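Local structure of nucleosome assembly protein (5X7V) at residues Asp80-Tyr91 / Asp171-Trp181. The protein probably acts as a histone chaperone of the NAP family, binding histones for nucleosome assembly in the malaria parasite Plasmodium falciparum. Sequence-based numbering, arbitrary orientation.
Sequences DLKDNMDNNGSY and DVGELIRREIW
Leu81, on strand 76-82, the outermost of its sheet at one side within this chain, faces the helix 172-180, with its CA 7.0 Å from that of Arg177; the hairpin connection then returns the chain to Tyr91, which meets the first turns of the same helix. Trp181, just past a wider pi-type turn at 176-180, lays its indole over the strand. Leu81 CB sits 3.6 Å from the centroid of the five-membered ring and 11° off its normal, a CH-pi contact over the face, while CD2 reaches Trp181 CD1 at 3.5 Å. With CG of Leu81 anti to the backbone N (chi1 -179°), CD2 touches both the indole and Arg177 CA. The face of the six-membered ring carries on over Leu81 N, 3.4 Å from Trp181 CH2, with Asp80 CA lying obliquely to it. From the long helix 2-45, Phe38 meets this indole and Arg41 adds a cation-pi contact; the carboxylate of Asp80 turns to Lys78.

Tyr91 brings its phenol oxygen close to the helix backbone at Gly173, which has no side chain, OH to C 3.5 Å. Arg177 CD lies over one face of the tyrosine ring, 4.0 Å from Tyr91 CD1. The arginine chain bends at chi3 (80°), bringing its guanidinium back to Glu174 in a salt bridge in which NE and NH2 of Arg177 both donate weakly to Glu174 OE1, each at 3.4 Å. Asp83 flanks the arginine stem, its OD2 3.4 Å from Arg177 CG.

The helix thus packs on the first hairpin (76-82 and 91-97) of the four-stranded antiparallel sheet in the NAP-family globular domain, largely through Leu81 against Trp181 and Arg177 CD against Tyr91. The charged groups gather at the partly exposed side, around Arg177, where the salt bridge to Glu174 probably helps fix the guanidinium and Asp83 adds opposite charge nearby.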
ATOM      1  N   ASP A  80     -17.637  -7.592  -8.153  1.00 52.20           N
ATOM      2  CA  ASP A  80     -16.627  -8.533  -7.681  1.00 52.05           C
ATOM      3  C   ASP A  80     -15.231  -8.212  -8.086  1.00 52.70           C
ATOM      4  O   ASP A  80     -14.948  -7.884  -9.226  1.00 53.69           O
ATOM      5  CB  ASP A  80     -16.954  -9.950  -8.117  1.00 51.99           C
ATOM      6  CG  ASP A  80     -18.020 -10.561  -7.245  1.00 58.05           C
ATOM      7  OD1 ASP A  80     -19.201 -10.215  -7.471  1.00 56.22           O
ATOM      8  OD2 ASP A  80     -17.687 -11.321  -6.299  1.00 58.38           O
ATOM      9  N   LEU A  81     -14.355  -8.313  -7.104  1.00 52.40           N
ATOM     10  CA  LEU A  81     -12.944  -8.171  -7.315  1.00 52.62           C
ATOM     11  C   LEU A  81     -12.386  -9.571  -7.414  1.00 52.22           C
ATOM     12  O   LEU A  81     -12.668 -10.410  -6.562  1.00 51.40           O
ATOM     13  CB  LEU A  81     -12.312  -7.388  -6.174  1.00 53.07           C
ATOM     14  CG  LEU A  81     -10.823  -7.139  -6.266  1.00 62.96           C
ATOM     15  CD1 LEU A  81     -10.535  -6.332  -7.501  1.00 74.53           C
ATOM     16  CD2 LEU A  81     -10.431  -6.383  -5.048  1.00 74.53           C
ATOM     17  N   LYS A  82     -11.695  -9.840  -8.518  1.00 58.64           N
ATOM     18  CA  LYS A  82     -10.780 -10.977  -8.619  1.00 55.47           C
ATOM     19  C   LYS A  82      -9.385 -10.393  -8.520  1.00 54.47           C
ATOM     20  O   LYS A  82      -8.834  -9.834  -9.479  1.00 52.70           O
ATOM     21  CB  LYS A  82     -10.958 -11.783  -9.907  1.00 52.08           C
ATOM     22  CG  LYS A  82     -12.264 -12.561  -9.974  1.00 62.36           C
ATOM     23  CD  LYS A  82     -12.371 -13.676  -8.928  1.00 65.98           C
ATOM     24  CE  LYS A  82     -13.842 -14.113  -8.708  1.00 67.86           C
ATOM     25  NZ  LYS A  82     -14.062 -14.946  -7.454  1.00 61.12           N
ATOM     26  N   ASP A  83      -8.842 -10.505  -7.320  1.00 56.05           N
ATOM     27  CA  ASP A  83      -7.581  -9.889  -6.996  1.00 55.48           C
ATOM     28  C   ASP A  83      -6.449 -10.884  -7.092  1.00 55.17           C
ATOM     29  O   ASP A  83      -6.672 -12.101  -7.173  1.00 54.08           O
ATOM     30  CB  ASP A  83      -7.636  -9.294  -5.595  1.00 57.29           C
ATOM     31  CG  ASP A  83      -6.647  -8.186  -5.412  1.00 67.99           C
ATOM     32  OD1 ASP A  83      -5.716  -8.126  -6.251  1.00 69.43           O
ATOM     33  OD2 ASP A  83      -6.791  -7.388  -4.449  1.00 69.60           O
ATOM     34  N   ASN A  84      -5.238 -10.343  -7.098  1.00 57.63           N
ATOM     35  CA  ASN A  84      -4.011 -11.141  -7.040  1.00 74.64           C
ATOM     36  C   ASN A  84      -3.981 -12.335  -8.013  1.00 73.58           C
ATOM     37  O   ASN A  84      -3.934 -13.496  -7.582  1.00 75.04           O
ATOM     38  CB  ASN A  84      -3.797 -11.656  -5.608  1.00 64.61           C
ATOM     39  CG  ASN A  84      -4.036 -10.585  -4.543  1.00 64.16           C
ATOM     40  OD1 ASN A  84      -3.441  -9.491  -4.574  1.00 63.49           O
ATOM     41  ND2 ASN A  84      -4.913 -10.900  -3.589  1.00 60.63           N
ATOM     42  N   MET A  85      -4.027 -12.055  -9.311  1.00 65.56           N
ATOM     43  CA  MET A  85      -4.000 -13.114 -10.311  1.00 68.86           C
ATOM     44  C   MET A  85      -2.563 -13.295 -10.786  1.00 76.61           C
ATOM     45  O   MET A  85      -2.042 -14.410 -10.891  1.00 71.61           O
ATOM     46  CB  MET A  85      -4.921 -12.771 -11.477  1.00 76.27           C
ATOM     47  CG  MET A  85      -6.251 -12.131 -11.055  1.00 64.32           C
ATOM     48  SD  MET A  85      -7.079 -11.406 -12.492  1.00 64.49           S
ATOM     49  CE  MET A  85      -5.757 -10.360 -13.114  1.00 56.90           C
ATOM     50  N   ASP A  86      -1.946 -12.159 -11.091  1.00 87.47           N
ATOM     51  CA  ASP A  86      -0.508 -12.053 -11.213  1.00 65.68           C
ATOM     52  C   ASP A  86       0.080 -11.811  -9.841  1.00 65.85           C
ATOM     53  O   ASP A  86      -0.624 -11.436  -8.901  1.00 70.43           O
ATOM     54  CB  ASP A  86      -0.120 -10.918 -12.149  1.00 60.77           C
ATOM     55  CG  ASP A  86      -0.523 -11.197 -13.576  1.00 78.06           C
ATOM     56  OD1 ASP A  86      -0.806 -12.383 -13.879  1.00 88.87           O
ATOM     57  OD2 ASP A  86      -0.561 -10.247 -14.396  1.00 80.82           O
ATOM     58  N   ASN A  87       1.380 -12.036  -9.738  1.00 68.27           N
ATOM     59  CA  ASN A  87       2.158 -11.576  -8.604  1.00 65.20           C
ATOM     60  C   ASN A  87       2.703 -10.166  -8.898  1.00 60.79           C
ATOM     61  O   ASN A  87       3.826  -9.820  -8.536  1.00 53.10           O
ATOM     62  CB  ASN A  87       3.282 -12.562  -8.332  1.00 65.08           C
ATOM     63  CG  ASN A  87       3.433 -12.860  -6.889  1.00 68.69           C
ATOM     64  OD1 ASN A  87       3.419 -11.947  -6.053  1.00 72.27           O
ATOM     65  ND2 ASN A  87       3.511 -14.154  -6.558  1.00 65.97           N
ATOM     66  N   ASN A  88       1.876  -9.357  -9.556  1.00 66.93           N
ATOM     67  CA  ASN A  88       2.312  -8.101 -10.141  1.00 58.96           C
ATOM     68  C   ASN A  88       1.305  -7.000  -9.915  1.00 60.16           C
ATOM     69  O   ASN A  88       1.452  -5.895 -10.432  1.00 65.58           O
ATOM     70  CB  ASN A  88       2.546  -8.294 -11.633  1.00 67.58           C
ATOM     71  CG  ASN A  88       3.751  -9.160 -11.914  1.00 58.31           C
ATOM     72  OD1 ASN A  88       3.620 -10.364 -12.135  1.00 63.87           O
ATOM     73  ND2 ASN A  88       4.922  -8.541 -11.979  1.00 63.87           N
ATOM     74  N   GLY A  89       0.272  -7.319  -9.139  1.00 67.68           N
ATOM     75  CA  GLY A  89      -0.794  -6.384  -8.841  1.00 55.03           C
ATOM     76  C   GLY A  89      -1.862  -6.433  -9.901  1.00 53.20           C
ATOM     77  O   GLY A  89      -2.378  -5.420 -10.293  1.00 56.14           O
ATOM     78  N   SER A  90      -2.194  -7.614 -10.388  1.00 55.19           N
ATOM     79  CA  SER A  90      -3.192  -7.695 -11.442  1.00 62.98           C
ATOM     80  C   SER A  90      -4.570  -7.960 -10.855  1.00 66.57           C
ATOM     81  O   SER A  90      -4.669  -8.622  -9.817  1.00 71.50           O
ATOM     82  CB  SER A  90      -2.831  -8.789 -12.451  1.00 66.43           C
ATOM     83  OG  SER A  90      -1.749  -8.414 -13.272  1.00 59.67           O
ATOM     84  N   TYR A  91      -5.620  -7.449 -11.513  1.00 61.21           N
ATOM     85  CA  TYR A  91      -7.003  -7.689 -11.080  1.00 55.50           C
ATOM     86  C   TYR A  91      -8.091  -7.469 -12.145  1.00 55.30           C
ATOM     87  O   TYR A  91      -7.885  -6.807 -13.167  1.00 53.23           O
ATOM     88  CB  TYR A  91      -7.325  -6.810  -9.895  1.00 53.56           C
ATOM     89  CG  TYR A  91      -7.359  -5.333 -10.222  1.00 63.23           C
ATOM     90  CD1 TYR A  91      -6.191  -4.595 -10.331  1.00 63.56           C
ATOM     91  CD2 TYR A  91      -8.567  -4.669 -10.388  1.00 55.65           C
ATOM     92  CE1 TYR A  91      -6.224  -3.240 -10.606  1.00 54.68           C
ATOM     93  CE2 TYR A  91      -8.608  -3.315 -10.663  1.00 57.21           C
ATOM     94  CZ  TYR A  91      -7.432  -2.606 -10.770  1.00 58.62           C
ATOM     95  OH  TYR A  91      -7.479  -1.256 -11.044  1.00 59.42           O
ATOM     96  N   ASP A 171      -9.357   6.584 -10.395  1.00 58.29           N
ATOM     97  CA  ASP A 171      -9.207   5.153 -10.615  1.00 59.13           C
ATOM     98  C   ASP A 171     -10.198   4.348  -9.757  1.00 55.54           C
ATOM     99  O   ASP A 171      -9.886   3.969  -8.619  1.00 53.55           O
ATOM    100  CB  ASP A 171      -7.776   4.736 -10.300  1.00 61.31           C
ATOM    101  CG  ASP A 171      -7.374   3.474 -11.018  1.00 66.95           C
ATOM    102  OD1 ASP A 171      -8.284   2.705 -11.410  1.00 61.74           O
ATOM    103  OD2 ASP A 171      -6.148   3.267 -11.200  1.00 72.99           O
ATOM    104  N   VAL A 172     -11.388   4.111 -10.312  1.00 57.12           N
ATOM    105  CA  VAL A 172     -12.469   3.401  -9.617  1.00 57.94           C
ATOM    106  C   VAL A 172     -12.015   1.989  -9.296  1.00 54.10           C
ATOM    107  O   VAL A 172     -12.352   1.436  -8.250  1.00 54.10           O
ATOM    108  CB  VAL A 172     -13.781   3.359 -10.451  1.00 54.10           C
ATOM    109  CG1 VAL A 172     -14.849   2.551  -9.737  1.00 69.97           C
ATOM    110  CG2 VAL A 172     -14.282   4.758 -10.717  1.00 69.97           C
ATOM    111  N   GLY A 173     -11.216   1.430 -10.198  1.00 53.86           N
ATOM    112  CA  GLY A 173     -10.566   0.155  -9.966  1.00 54.91           C
ATOM    113  C   GLY A 173      -9.709   0.125  -8.721  1.00 55.06           C
ATOM    114  O   GLY A 173      -9.882  -0.742  -7.870  1.00 57.55           O
ATOM    115  N   GLU A 174      -8.798   1.084  -8.595  1.00 55.35           N
ATOM    116  CA  GLU A 174      -7.842   1.060  -7.501  1.00 60.15           C
ATOM    117  C   GLU A 174      -8.491   1.393  -6.191  1.00 58.25           C
ATOM    118  O   GLU A 174      -8.162   0.793  -5.185  1.00 58.72           O
ATOM    119  CB  GLU A 174      -6.693   2.022  -7.757  1.00 57.95           C
ATOM    120  CG  GLU A 174      -5.635   1.441  -8.666  1.00 67.88           C
ATOM    121  CD  GLU A 174      -5.083   0.114  -8.173  1.00 62.94           C
ATOM    122  OE1 GLU A 174      -4.473   0.109  -7.082  1.00 63.82           O
ATOM    123  OE2 GLU A 174      -5.261  -0.912  -8.874  1.00 54.42           O
ATOM    124  N   LEU A 175      -9.400   2.358  -6.195  1.00 61.87           N
ATOM    125  CA  LEU A 175     -10.111   2.708  -4.976  1.00 56.25           C
ATOM    126  C   LEU A 175     -10.898   1.500  -4.492  1.00 54.89           C
ATOM    127  O   LEU A 175     -10.950   1.241  -3.301  1.00 55.01           O
ATOM    128  CB  LEU A 175     -11.058   3.888  -5.186  1.00 56.57           C
ATOM    129  CG  LEU A 175     -10.604   5.195  -5.827  1.00 56.15           C
ATOM    130  CD1 LEU A 175     -11.844   6.001  -6.110  1.00 61.48           C
ATOM    131  CD2 LEU A 175      -9.630   5.989  -4.962  1.00 56.49           C
ATOM    132  N   ILE A 176     -11.501   0.758  -5.418  1.00 54.11           N
ATOM    133  CA  ILE A 176     -12.241  -0.441  -5.033  1.00 61.52           C
ATOM    134  C   ILE A 176     -11.307  -1.456  -4.392  1.00 54.60           C
ATOM    135  O   ILE A 176     -11.528  -1.870  -3.257  1.00 54.67           O
ATOM    136  CB  ILE A 176     -12.956  -1.115  -6.215  1.00 52.39           C
ATOM    137  CG1 ILE A 176     -14.260  -0.414  -6.558  1.00 51.71           C
ATOM    138  CG2 ILE A 176     -13.350  -2.493  -5.844  1.00 55.56           C
ATOM    139  CD1 ILE A 176     -14.870  -0.954  -7.829  1.00 51.56           C
ATOM    140  N   ARG A 177     -10.266  -1.841  -5.128  1.00 56.00           N
ATOM    141  CA  ARG A 177      -9.297  -2.837  -4.664  1.00 66.30           C
ATOM    142  C   ARG A 177      -8.702  -2.477  -3.319  1.00 55.63           C
ATOM    143  O   ARG A 177      -8.710  -3.293  -2.410  1.00 58.75           O
ATOM    144  CB  ARG A 177      -8.157  -3.013  -5.685  1.00 60.44           C
ATOM    145  CG  ARG A 177      -7.119  -4.095  -5.309  1.00 59.35           C
ATOM    146  CD  ARG A 177      -5.934  -4.159  -6.325  1.00 71.54           C
ATOM    147  NE  ARG A 177      -4.909  -3.122  -6.100  1.00 70.94           N
ATOM    148  CZ  ARG A 177      -3.952  -3.187  -5.167  1.00 78.29           C
ATOM    149  NH1 ARG A 177      -3.866  -4.235  -4.344  1.00 75.74           N
ATOM    150  NH2 ARG A 177      -3.075  -2.198  -5.045  1.00 73.01           N
ATOM    151  N   ARG A 178      -8.200  -1.250  -3.203  1.00 53.91           N
ATOM    152  CA  ARG A 178      -7.379  -0.846  -2.070  1.00 52.55           C
ATOM    153  C   ARG A 178      -8.152  -0.268  -0.901  1.00 51.58           C
ATOM    154  O   ARG A 178      -7.665  -0.271   0.213  1.00 51.58           O
ATOM    155  CB  ARG A 178      -6.328   0.173  -2.522  1.00 64.98           C
ATOM    156  CG  ARG A 178      -5.235  -0.399  -3.438  1.00 69.10           C
ATOM    157  CD  ARG A 178      -4.294   0.690  -3.956  1.00 78.64           C
ATOM    158  NE  ARG A 178      -3.490   1.321  -2.912  1.00 96.93           N
ATOM    159  CZ  ARG A 178      -2.764   2.422  -3.093  1.00110.25           C
ATOM    160  NH1 ARG A 178      -2.767   3.033  -4.270  1.00119.22           N
ATOM    161  NH2 ARG A 178      -2.055   2.930  -2.089  1.00121.66           N
ATOM    162  N   GLU A 179      -9.360   0.219  -1.133  1.00 55.50           N
ATOM    163  CA  GLU A 179     -10.071   0.895  -0.054  1.00 57.81           C
ATOM    164  C   GLU A 179     -11.465   0.368   0.246  1.00 52.97           C
ATOM    165  O   GLU A 179     -11.846   0.327   1.413  1.00 55.98           O
ATOM    166  CB  GLU A 179     -10.141   2.391  -0.351  1.00 56.05           C
ATOM    167  CG  GLU A 179      -8.827   3.086  -0.045  1.00 61.90           C
ATOM    168  CD  GLU A 179      -8.824   4.545  -0.436  1.00 71.27           C
ATOM    169  OE1 GLU A 179      -9.247   5.404   0.396  1.00 66.27           O
ATOM    170  OE2 GLU A 179      -8.373   4.814  -1.575  1.00 60.99           O
ATOM    171  N   ILE A 180     -12.213  -0.053  -0.774  1.00 51.90           N
ATOM    172  CA  ILE A 180     -13.630  -0.324  -0.575  1.00 52.28           C
ATOM    173  C   ILE A 180     -13.963  -1.807  -0.472  1.00 51.62           C
ATOM    174  O   ILE A 180     -14.813  -2.195   0.327  1.00 51.58           O
ATOM    175  CB  ILE A 180     -14.481   0.292  -1.697  1.00 53.23           C
ATOM    176  CG1 ILE A 180     -14.322   1.801  -1.726  1.00 65.11           C
ATOM    177  CG2 ILE A 180     -15.954   0.008  -1.475  1.00 65.11           C
ATOM    178  CD1 ILE A 180     -14.986   2.431  -2.911  1.00 78.64           C
ATOM    179  N   TRP A 181     -13.283  -2.628  -1.261  1.00 54.95           N
ATOM    180  CA  TRP A 181     -13.624  -4.045  -1.396  1.00 53.81           C
ATOM    181  C   TRP A 181     -13.550  -4.885  -0.126  1.00 53.64           C
ATOM    182  O   TRP A 181     -14.378  -5.785   0.070  1.00 53.41           O
ATOM    183  CB  TRP A 181     -12.724  -4.698  -2.426  1.00 55.21           C
ATOM    184  CG  TRP A 181     -13.024  -6.145  -2.591  1.00 62.46           C
ATOM    185  CD1 TRP A 181     -12.254  -7.211  -2.188  1.00 61.31           C
ATOM    186  CD2 TRP A 181     -14.202  -6.699  -3.183  1.00 54.64           C
ATOM    187  NE1 TRP A 181     -12.886  -8.387  -2.510  1.00 55.48           N
ATOM    188  CE2 TRP A 181     -14.083  -8.099  -3.119  1.00 54.95           C
ATOM    189  CE3 TRP A 181     -15.340  -6.144  -3.763  1.00 51.41           C
ATOM    190  CZ2 TRP A 181     -15.055  -8.943  -3.612  1.00 53.05           C
ATOM    191  CZ3 TRP A 181     -16.301  -6.975  -4.243  1.00 51.67           C
ATOM    192  CH2 TRP A 181     -16.161  -8.358  -4.169  1.00 59.74           C
TER